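Side-chain contacts in probable zinc protease PqqL (Escherichia coli, PDB 6OFT), which is probably a zinc-dependent metalloendopeptidase of the M16 family in the periplasm, represented here by the first half of the protein: residues 281-286 / 419-424; 379-384 / 393-398. All blocks are in the same frame, centred on the assembly; numbering follows the deposited sequence.

Overall arrangement
The two contacts lie in different parts of this first half of the M16 protease, their centres about 25 Å apart and their nearest atoms about 12 Å apart, so they do not touch. Interaction 1 pairs helix 271-296 with helix 414-425, beside the five-stranded sheet. Interaction 2 is nested within the chain that interaction 1 closes: it folds the loop after helix 378-391 back onto that helix, which rests on the six-stranded sheet. Neither contact belongs to the predicted zinc site of His54, His58 and Glu134 with its predicted proton acceptor Glu57. A phosphate ion, probably from the crystallisation liquor, lies about 5 Å from the side chain of Leu381 in interaction 2.

Interaction 1 of 2, residues 281-286 / 419-424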
ATOM      1  N   SER A 281       7.123  12.114   7.203  1.00 23.18           N
ATOM      2  CA  SER A 281       7.650  10.909   7.843  1.00 22.76           C
ATOM      3  C   SER A 281       8.306  11.246   9.182  1.00 28.96           C
ATOM      4  O   SER A 281       8.140  10.505  10.150  1.00 28.57           O
ATOM      5  CB  SER A 281       8.661  10.232   6.922  1.00 25.92           C
ATOM      6  OG  SER A 281       9.259   9.109   7.547  1.00 34.08           O
ATOM      7  N   MET A 282       9.046  12.367   9.233  1.00 26.72           N
ATOM      8  CA  MET A 282       9.710  12.807  10.454  1.00 27.29           C
ATOM      9  C   MET A 282       8.737  13.342  11.475  1.00 31.54           C
ATOM     10  O   MET A 282       8.910  13.028  12.644  1.00 32.98           O
ATOM     11  CB  MET A 282      10.834  13.784  10.167  1.00 29.60           C
ATOM     12  CG  MET A 282      12.093  13.043   9.800  1.00 33.27           C
ATOM     13  SD  MET A 282      13.441  14.137   9.459  1.00 37.33           S
ATOM     14  CE  MET A 282      14.540  13.011   8.706  1.00 34.03           C
ATOM     15  N   LEU A 283       7.680  14.075  11.038  1.00 27.40           N
ATOM     16  CA  LEU A 283       6.633  14.577  11.941  1.00 26.93           C
ATOM     17  C   LEU A 283       5.940  13.407  12.629  1.00 31.45           C
ATOM     18  O   LEU A 283       5.716  13.456  13.837  1.00 31.06           O
ATOM     19  CB  LEU A 283       5.607  15.450  11.202  1.00 26.49           C
ATOM     20  CG  LEU A 283       5.984  16.913  10.946  1.00 30.67           C
ATOM     21  CD1 LEU A 283       4.917  17.602  10.150  1.00 30.25           C
ATOM     22  CD2 LEU A 283       6.221  17.693  12.255  1.00 31.70           C
ATOM     23  N   VAL A 284       5.661  12.335  11.855  1.00 29.59           N
ATOM     24  CA  VAL A 284       5.036  11.079  12.291  1.00 29.58           C
ATOM     25  C   VAL A 284       5.962  10.396  13.308  1.00 35.20           C
ATOM     26  O   VAL A 284       5.519  10.085  14.421  1.00 36.59           O
ATOM     27  CB  VAL A 284       4.680  10.184  11.051  1.00 32.93           C
ATOM     28  CG1 VAL A 284       4.589   8.700  11.399  1.00 33.13           C
ATOM     29  CG2 VAL A 284       3.401  10.660  10.370  1.00 31.83           C
ATOM     30  N   GLN A 285       7.252  10.227  12.957  1.00 30.76           N
ATOM     31  CA  GLN A 285       8.226   9.601  13.848  1.00 30.74           C
ATOM     32  C   GLN A 285       8.433  10.379  15.152  1.00 33.82           C
ATOM     33  O   GLN A 285       8.506   9.761  16.213  1.00 34.89           O
ATOM     34  CB  GLN A 285       9.578   9.357  13.156  1.00 32.18           C
ATOM     35  CG  GLN A 285      10.556   8.577  14.063  1.00 41.98           C
ATOM     36  CD  GLN A 285      11.782   8.049  13.368  1.00 55.06           C
ATOM     37  OE1 GLN A 285      11.880   8.049  12.137  1.00 43.74           O
ATOM     38  NE2 GLN A 285      12.744   7.570  14.155  1.00 45.84           N
ATOM     39  N   LEU A 286       8.527  11.716  15.076  1.00 28.39           N
ATOM     40  CA  LEU A 286       8.737  12.558  16.255  1.00 27.26           C
ATOM     41  C   LEU A 286       7.576  12.427  17.245  1.00 31.29           C
ATOM     42  O   LEU A 286       7.816  12.314  18.448  1.00 31.39           O
ATOM     43  CB  LEU A 286       8.983  14.010  15.843  1.00 26.70           C
ATOM     44  CG  LEU A 286      10.375  14.339  15.280  1.00 30.03           C
ATOM     45  CD1 LEU A 286      10.324  15.589  14.444  1.00 29.14           C
ATOM     46  CD2 LEU A 286      11.407  14.506  16.388  1.00 32.95           C
ATOM     47  N   GLU A 419       6.451  24.833  10.564  1.00 24.42           N
ATOM     48  CA  GLU A 419       5.643  25.358   9.466  1.00 24.60           C
ATOM     49  C   GLU A 419       4.673  24.297   8.951  1.00 27.79           C
ATOM     50  O   GLU A 419       3.478  24.584   8.808  1.00 27.23           O
ATOM     51  CB  GLU A 419       6.532  25.846   8.322  1.00 26.07           C
ATOM     52  CG  GLU A 419       5.825  26.825   7.402  1.00 39.63           C
ATOM     53  CD  GLU A 419       6.308  26.790   5.969  1.00 59.03           C
ATOM     54  OE1 GLU A 419       7.541  26.809   5.748  1.00 48.36           O
ATOM     55  OE2 GLU A 419       5.446  26.750   5.063  1.00 55.65           O
ATOM     56  N   LYS A 420       5.186  23.073   8.704  1.00 23.16           N
ATOM     57  CA  LYS A 420       4.422  21.932   8.216  1.00 23.10           C
ATOM     58  C   LYS A 420       3.382  21.461   9.227  1.00 26.93           C
ATOM     59  O   LYS A 420       2.262  21.092   8.828  1.00 26.76           O
ATOM     60  CB  LYS A 420       5.356  20.779   7.828  1.00 26.22           C
ATOM     61  CG  LYS A 420       5.734  20.781   6.364  1.00 40.83           C
ATOM     62  CD  LYS A 420       5.293  19.490   5.684  1.00 48.34           C
ATOM     63  CE  LYS A 420       6.012  19.192   4.388  1.00 58.56           C
ATOM     64  NZ  LYS A 420       5.970  20.327   3.422  1.00 72.89           N
ATOM     65  N   TRP A 421       3.745  21.470  10.531  1.00 22.57           N
ATOM     66  CA  TRP A 421       2.829  21.119  11.614  1.00 22.48           C
ATOM     67  C   TRP A 421       1.668  22.125  11.682  1.00 27.46           C
ATOM     68  O   TRP A 421       0.507  21.716  11.788  1.00 27.08           O
ATOM     69  CB  TRP A 421       3.542  21.062  12.962  1.00 21.66           C
ATOM     70  CG  TRP A 421       2.622  20.639  14.071  1.00 22.59           C
ATOM     71  CD1 TRP A 421       1.962  21.452  14.950  1.00 25.24           C
ATOM     72  CD2 TRP A 421       2.220  19.299  14.379  1.00 22.44           C
ATOM     73  NE1 TRP A 421       1.202  20.697  15.810  1.00 24.64           N
ATOM     74  CE2 TRP A 421       1.328  19.371  15.473  1.00 26.41           C
ATOM     75  CE3 TRP A 421       2.606  18.031  13.899  1.00 23.49           C
ATOM     76  CZ2 TRP A 421       0.792  18.225  16.079  1.00 25.75           C
ATOM     77  CZ3 TRP A 421       2.041  16.902  14.472  1.00 25.30           C
ATOM     78  CH2 TRP A 421       1.140  17.006  15.546  1.00 25.97           C
ATOM     79  N   GLN A 422       1.974  23.434  11.619  1.00 24.45           N
ATOM     80  CA  GLN A 422       0.930  24.458  11.636  1.00 24.16           C
ATOM     81  C   GLN A 422      -0.012  24.321  10.435  1.00 27.63           C
ATOM     82  O   GLN A 422      -1.223  24.496  10.594  1.00 29.56           O
ATOM     83  CB  GLN A 422       1.515  25.868  11.736  1.00 26.12           C
ATOM     84  CG  GLN A 422       0.524  26.856  12.344  1.00 43.00           C
ATOM     85  CD  GLN A 422       0.891  28.286  12.069  1.00 59.66           C
ATOM     86  OE1 GLN A 422       0.456  28.874  11.081  1.00 58.36           O
ATOM     87  NE2 GLN A 422       1.690  28.878  12.940  1.00 47.86           N
ATOM     88  N   GLN A 423       0.523  23.974   9.252  1.00 22.70           N
ATOM     89  CA  GLN A 423      -0.284  23.758   8.040  1.00 22.63           C
ATOM     90  C   GLN A 423      -1.214  22.545   8.182  1.00 26.04           C
ATOM     91  O   GLN A 423      -2.394  22.635   7.826  1.00 25.49           O
ATOM     92  CB  GLN A 423       0.610  23.606   6.813  1.00 23.94           C
ATOM     93  CG  GLN A 423       1.201  24.931   6.344  1.00 29.04           C
ATOM     94  CD  GLN A 423       2.343  24.742   5.374  1.00 36.45           C
ATOM     95  OE1 GLN A 423       2.924  23.657   5.258  1.00 25.07           O
ATOM     96  NE2 GLN A 423       2.699  25.808   4.665  1.00 26.22           N
ATOM     97  N   LEU A 424      -0.677  21.460   8.719  1.00 22.25           N
ATOM     98  CA  LEU A 424      -1.434  20.207   8.945  1.00 22.32           C
ATOM     99  C   LEU A 424      -2.553  20.475   9.949  1.00 25.62           C
ATOM    100  O   LEU A 424      -3.631  20.054   9.704  1.00 24.87           O
ATOM    101  CB  LEU A 424      -0.514  19.114   9.479  1.00 21.76           C
ATOM    102  CG  LEU A 424      -1.197  17.814   9.885  1.00 24.90           C
ATOM    103  CD1 LEU A 424      -1.785  17.108   8.687  1.00 23.74           C
ATOM    104  CD2 LEU A 424      -0.251  16.895  10.614  1.00 25.16           C
TER
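Leu283 carries the apolar part of this helix-to-helix contact, spreading its two methyl groups over neighbouring residues of the partner helix. Its CD1 touches CB of Lys420 at 4.0 Å and lies 4.1 Å from the backbone N of Trp421, so this methyl rests against the start of a side chain and the main chain next to it. The other branch, CD2, meets the six-membered half of the indole, 4.0 Å from CE3 of Trp421. The indole gets there because CG of Trp421 stands anti to the backbone N (chi1 -177°), which swings the six-membered ring to where CD2 of Leu283 meets it obliquely. Leu283 and Trp421 are also the residues where the two backbones come nearest, with CA atoms 7.6 Å apart. The area buried is small, 156 Å² for both sides together, a little over half of it on Leu283.

No hydrogen bond joins the two segments, and the polar ends of the touching residues look to other partners. NE1 of Trp421 is hydrogen-bonded to OD1 of Asp346, which is likely to limit the rotation of the ring against which Leu283 packs. Lys420 contributes its CB, then bends at chi2 and chi4 and leads its amine away from Leu283; NZ makes weak, long ion pairs with Glu276 and Glu279 on helix 271-296.

The contact is a small, largely buried patch between two helices beside the five-stranded sheet; residues 281-286 fall in the sequence range of the inactive M16 domain. Leu283 also touches Phe350, in the loop between helices 331-348 and 352-371, while Trp421 packs on Leu342 and Ile345 of helix 331-348. The indole further meets Phe322 of strand 317-326, with ring planes at about 70°, joining helix 414-425 to the five-stranded sheet.

Interaction 2 of 2, residues 379-384 / 393-398; sequences RMLTSR and TPFLSP
Arg384 lays its guanidinium flat on the ring of Phe395, a cation-pi stack with the centres 4.1 Å apart and the planes tilted by 19°. CE1 of Phe395 sits over the middle of the guanidinium, 3.5 Å from CZ of Arg384. The aliphatic part of the arginine joins in, its CG coming within 3.7 Å of the same CE1 of Phe395. The chain runs extended through chi1 and chi2, then turns at chi3 (88°) and again at chi4, which lays the guanidinium over the ring with its NH1-NH2 end toward the carbonyl.

The donation goes end-on to one atom, the carbonyl oxygen of Leu396, which lies in the guanidinium plane. NH2 of Arg384 reaches O of Leu396 at 2.8 Å, almost in line with the C=O bond; NH1 of Arg384 makes a longer, more bent bond of 3.1 Å to the same O of Leu396, on a lone pair. Ring and carbonyl together probably restrict how the guanidinium can turn. With an alanine here in place of the arginine, the oxygen of Leu396 would probably lose both donors and the phenyl ring the flat cation over one face. Leu381, one turn earlier, closes on the ring edge instead, its CD1 3.5 Å from CZ of Phe395.

These contacts fold the loop back beside helix 378-391. Ser397 then N-caps helix 398-408 through Glu400 N, and Leu396 packs on Leu404 of that helix. Backbone hydrogen bonds tie Phe395 to Asp6, while Leu381 leans on Val204 of strand 199-205 and Ser383 on Trp35 of strand 31-38, seating helix 378-391 on the six-stranded sheet.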
ATOM      1  N   ARG A 379      10.769 -11.171  -1.042  1.00 22.87           N
ATOM      2  CA  ARG A 379       9.373 -10.744  -1.180  1.00 22.25           C
ATOM      3  C   ARG A 379       9.212  -9.211  -1.024  1.00 28.01           C
ATOM      4  O   ARG A 379       8.623  -8.567  -1.895  1.00 27.17           O
ATOM      5  CB  ARG A 379       8.493 -11.516  -0.173  1.00 24.11           C
ATOM      6  CG  ARG A 379       7.060 -10.990  -0.090  1.00 37.11           C
ATOM      7  CD  ARG A 379       6.010 -12.068   0.039  1.00 45.17           C
ATOM      8  NE  ARG A 379       4.737 -11.594  -0.516  1.00 59.12           N
ATOM      9  CZ  ARG A 379       4.320 -11.832  -1.757  1.00 68.70           C
ATOM     10  NH1 ARG A 379       5.050 -12.577  -2.581  1.00 54.55           N
ATOM     11  NH2 ARG A 379       3.159 -11.347  -2.177  1.00 51.99           N
ATOM     12  N   MET A 380       9.749  -8.639   0.078  1.00 27.76           N
ATOM     13  CA  MET A 380       9.695  -7.209   0.387  1.00 29.44           C
ATOM     14  C   MET A 380      10.394  -6.377  -0.696  1.00 26.66           C
ATOM     15  O   MET A 380       9.881  -5.340  -1.095  1.00 24.28           O
ATOM     16  CB  MET A 380      10.295  -6.936   1.778  1.00 34.57           C
ATOM     17  CG  MET A 380      10.253  -5.465   2.199  1.00 42.66           C
ATOM     18  SD  MET A 380       8.615  -4.668   2.079  1.00 51.16           S
ATOM     19  CE  MET A 380       7.664  -5.660   3.302  1.00 48.12           C
ATOM     20  N   LEU A 381      11.553  -6.843  -1.174  1.00 22.43           N
ATOM     21  CA  LEU A 381      12.302  -6.187  -2.243  1.00 21.47           C
ATOM     22  C   LEU A 381      11.498  -6.228  -3.560  1.00 23.43           C
ATOM     23  O   LEU A 381      11.411  -5.205  -4.255  1.00 22.72           O
ATOM     24  CB  LEU A 381      13.680  -6.866  -2.385  1.00 21.64           C
ATOM     25  CG  LEU A 381      14.590  -6.386  -3.510  1.00 26.58           C
ATOM     26  CD1 LEU A 381      14.945  -4.906  -3.361  1.00 26.62           C
ATOM     27  CD2 LEU A 381      15.845  -7.232  -3.573  1.00 26.38           C
ATOM     28  N   THR A 382      10.859  -7.377  -3.872  1.00 20.37           N
ATOM     29  CA  THR A 382      10.028  -7.492  -5.091  1.00 20.52           C
ATOM     30  C   THR A 382       8.828  -6.530  -5.014  1.00 24.10           C
ATOM     31  O   THR A 382       8.501  -5.870  -6.013  1.00 22.64           O
ATOM     32  CB  THR A 382       9.593  -8.947  -5.379  1.00 22.69           C
ATOM     33  OG1 THR A 382      10.713  -9.810  -5.223  1.00 22.97           O
ATOM     34  CG2 THR A 382       9.028  -9.121  -6.795  1.00 17.66           C
ATOM     35  N   SER A 383       8.213  -6.421  -3.810  1.00 21.14           N
ATOM     36  CA  SER A 383       7.064  -5.531  -3.569  1.00 20.17           C
ATOM     37  C   SER A 383       7.439  -4.063  -3.754  1.00 22.73           C
ATOM     38  O   SER A 383       6.685  -3.325  -4.386  1.00 20.76           O
ATOM     39  CB  SER A 383       6.475  -5.760  -2.175  1.00 22.95           C
ATOM     40  OG  SER A 383       6.059  -7.109  -2.048  1.00 31.44           O
ATOM     41  N   ARG A 384       8.613  -3.637  -3.207  1.00 21.48           N
ATOM     42  CA  ARG A 384       9.097  -2.255  -3.332  1.00 20.55           C
ATOM     43  C   ARG A 384       9.310  -1.892  -4.807  1.00 23.31           C
ATOM     44  O   ARG A 384       8.951  -0.793  -5.225  1.00 21.80           O
ATOM     45  CB  ARG A 384      10.378  -2.028  -2.488  1.00 21.48           C
ATOM     46  CG  ARG A 384      10.909  -0.593  -2.567  1.00 31.79           C
ATOM     47  CD  ARG A 384      11.855  -0.197  -1.425  1.00 34.91           C
ATOM     48  NE  ARG A 384      13.258  -0.513  -1.696  1.00 39.74           N
ATOM     49  CZ  ARG A 384      14.107   0.290  -2.338  1.00 53.33           C
ATOM     50  NH1 ARG A 384      13.695   1.457  -2.824  1.00 31.84           N
ATOM     51  NH2 ARG A 384      15.370  -0.079  -2.518  1.00 40.73           N
ATOM     52  N   THR A 393       7.981   5.976 -10.088  1.00 28.19           N
ATOM     53  CA  THR A 393       8.922   6.676  -9.224  1.00 26.70           C
ATOM     54  C   THR A 393      10.215   5.899  -9.239  1.00 29.35           C
ATOM     55  O   THR A 393      10.173   4.668  -9.279  1.00 29.40           O
ATOM     56  CB  THR A 393       8.391   6.851  -7.791  1.00 30.13           C
ATOM     57  OG1 THR A 393       8.112   5.571  -7.230  1.00 27.17           O
ATOM     58  CG2 THR A 393       7.178   7.776  -7.705  1.00 27.58           C
ATOM     59  N   PRO A 394      11.372   6.584  -9.207  1.00 25.39           N
ATOM     60  CA  PRO A 394      12.654   5.856  -9.259  1.00 24.71           C
ATOM     61  C   PRO A 394      12.860   4.916  -8.076  1.00 27.59           C
ATOM     62  O   PRO A 394      12.561   5.279  -6.944  1.00 27.93           O
ATOM     63  CB  PRO A 394      13.707   6.973  -9.302  1.00 26.75           C
ATOM     64  CG  PRO A 394      12.960   8.204  -9.745  1.00 30.95           C
ATOM     65  CD  PRO A 394      11.579   8.051  -9.203  1.00 26.56           C
ATOM     66  N   PHE A 395      13.321   3.689  -8.354  1.00 22.82           N
ATOM     67  CA  PHE A 395      13.609   2.686  -7.324  1.00 22.67           C
ATOM     68  C   PHE A 395      15.030   2.940  -6.828  1.00 26.96           C
ATOM     69  O   PHE A 395      15.995   2.577  -7.500  1.00 26.69           O
ATOM     70  CB  PHE A 395      13.461   1.279  -7.907  1.00 24.23           C
ATOM     71  CG  PHE A 395      13.837   0.119  -7.015  1.00 25.78           C
ATOM     72  CD1 PHE A 395      12.969  -0.325  -6.020  1.00 28.33           C
ATOM     73  CD2 PHE A 395      15.011  -0.595  -7.238  1.00 28.86           C
ATOM     74  CE1 PHE A 395      13.281  -1.450  -5.247  1.00 29.64           C
ATOM     75  CE2 PHE A 395      15.319  -1.725  -6.471  1.00 32.20           C
ATOM     76  CZ  PHE A 395      14.450  -2.147  -5.483  1.00 29.66           C
ATOM     77  N   LEU A 396      15.155   3.640  -5.691  1.00 23.46           N
ATOM     78  CA  LEU A 396      16.450   4.039  -5.110  1.00 22.32           C
ATOM     79  C   LEU A 396      17.173   2.867  -4.484  1.00 25.00           C
ATOM     80  O   LEU A 396      16.547   2.020  -3.849  1.00 24.31           O
ATOM     81  CB  LEU A 396      16.265   5.152  -4.050  1.00 22.11           C
ATOM     82  CG  LEU A 396      15.445   6.415  -4.432  1.00 26.26           C
ATOM     83  CD1 LEU A 396      15.261   7.325  -3.229  1.00 26.34           C
ATOM     84  CD2 LEU A 396      16.087   7.193  -5.574  1.00 25.00           C
ATOM     85  N   SER A 397      18.495   2.813  -4.652  1.00 20.86           N
ATOM     86  CA  SER A 397      19.294   1.759  -4.035  1.00 20.01           C
ATOM     87  C   SER A 397      19.469   2.109  -2.550  1.00 24.32           C
ATOM     88  O   SER A 397      19.357   3.298  -2.212  1.00 22.60           O
ATOM     89  CB  SER A 397      20.675   1.726  -4.684  1.00 22.74           C
ATOM     90  OG  SER A 397      21.385   2.938  -4.482  1.00 24.82           O
ATOM     91  N   PRO A 398      19.846   1.140  -1.670  1.00 23.44           N
ATOM     92  CA  PRO A 398      20.177   1.499  -0.275  1.00 24.41           C
ATOM     93  C   PRO A 398      21.252   2.599  -0.183  1.00 28.47           C
ATOM     94  O   PRO A 398      21.150   3.472   0.680  1.00 28.60           O
ATOM     95  CB  PRO A 398      20.700   0.176   0.317  1.00 25.90           C
ATOM     96  CG  PRO A 398      20.034  -0.878  -0.505  1.00 29.05           C
ATOM     97  CD  PRO A 398      20.002  -0.317  -1.892  1.00 24.63           C
TER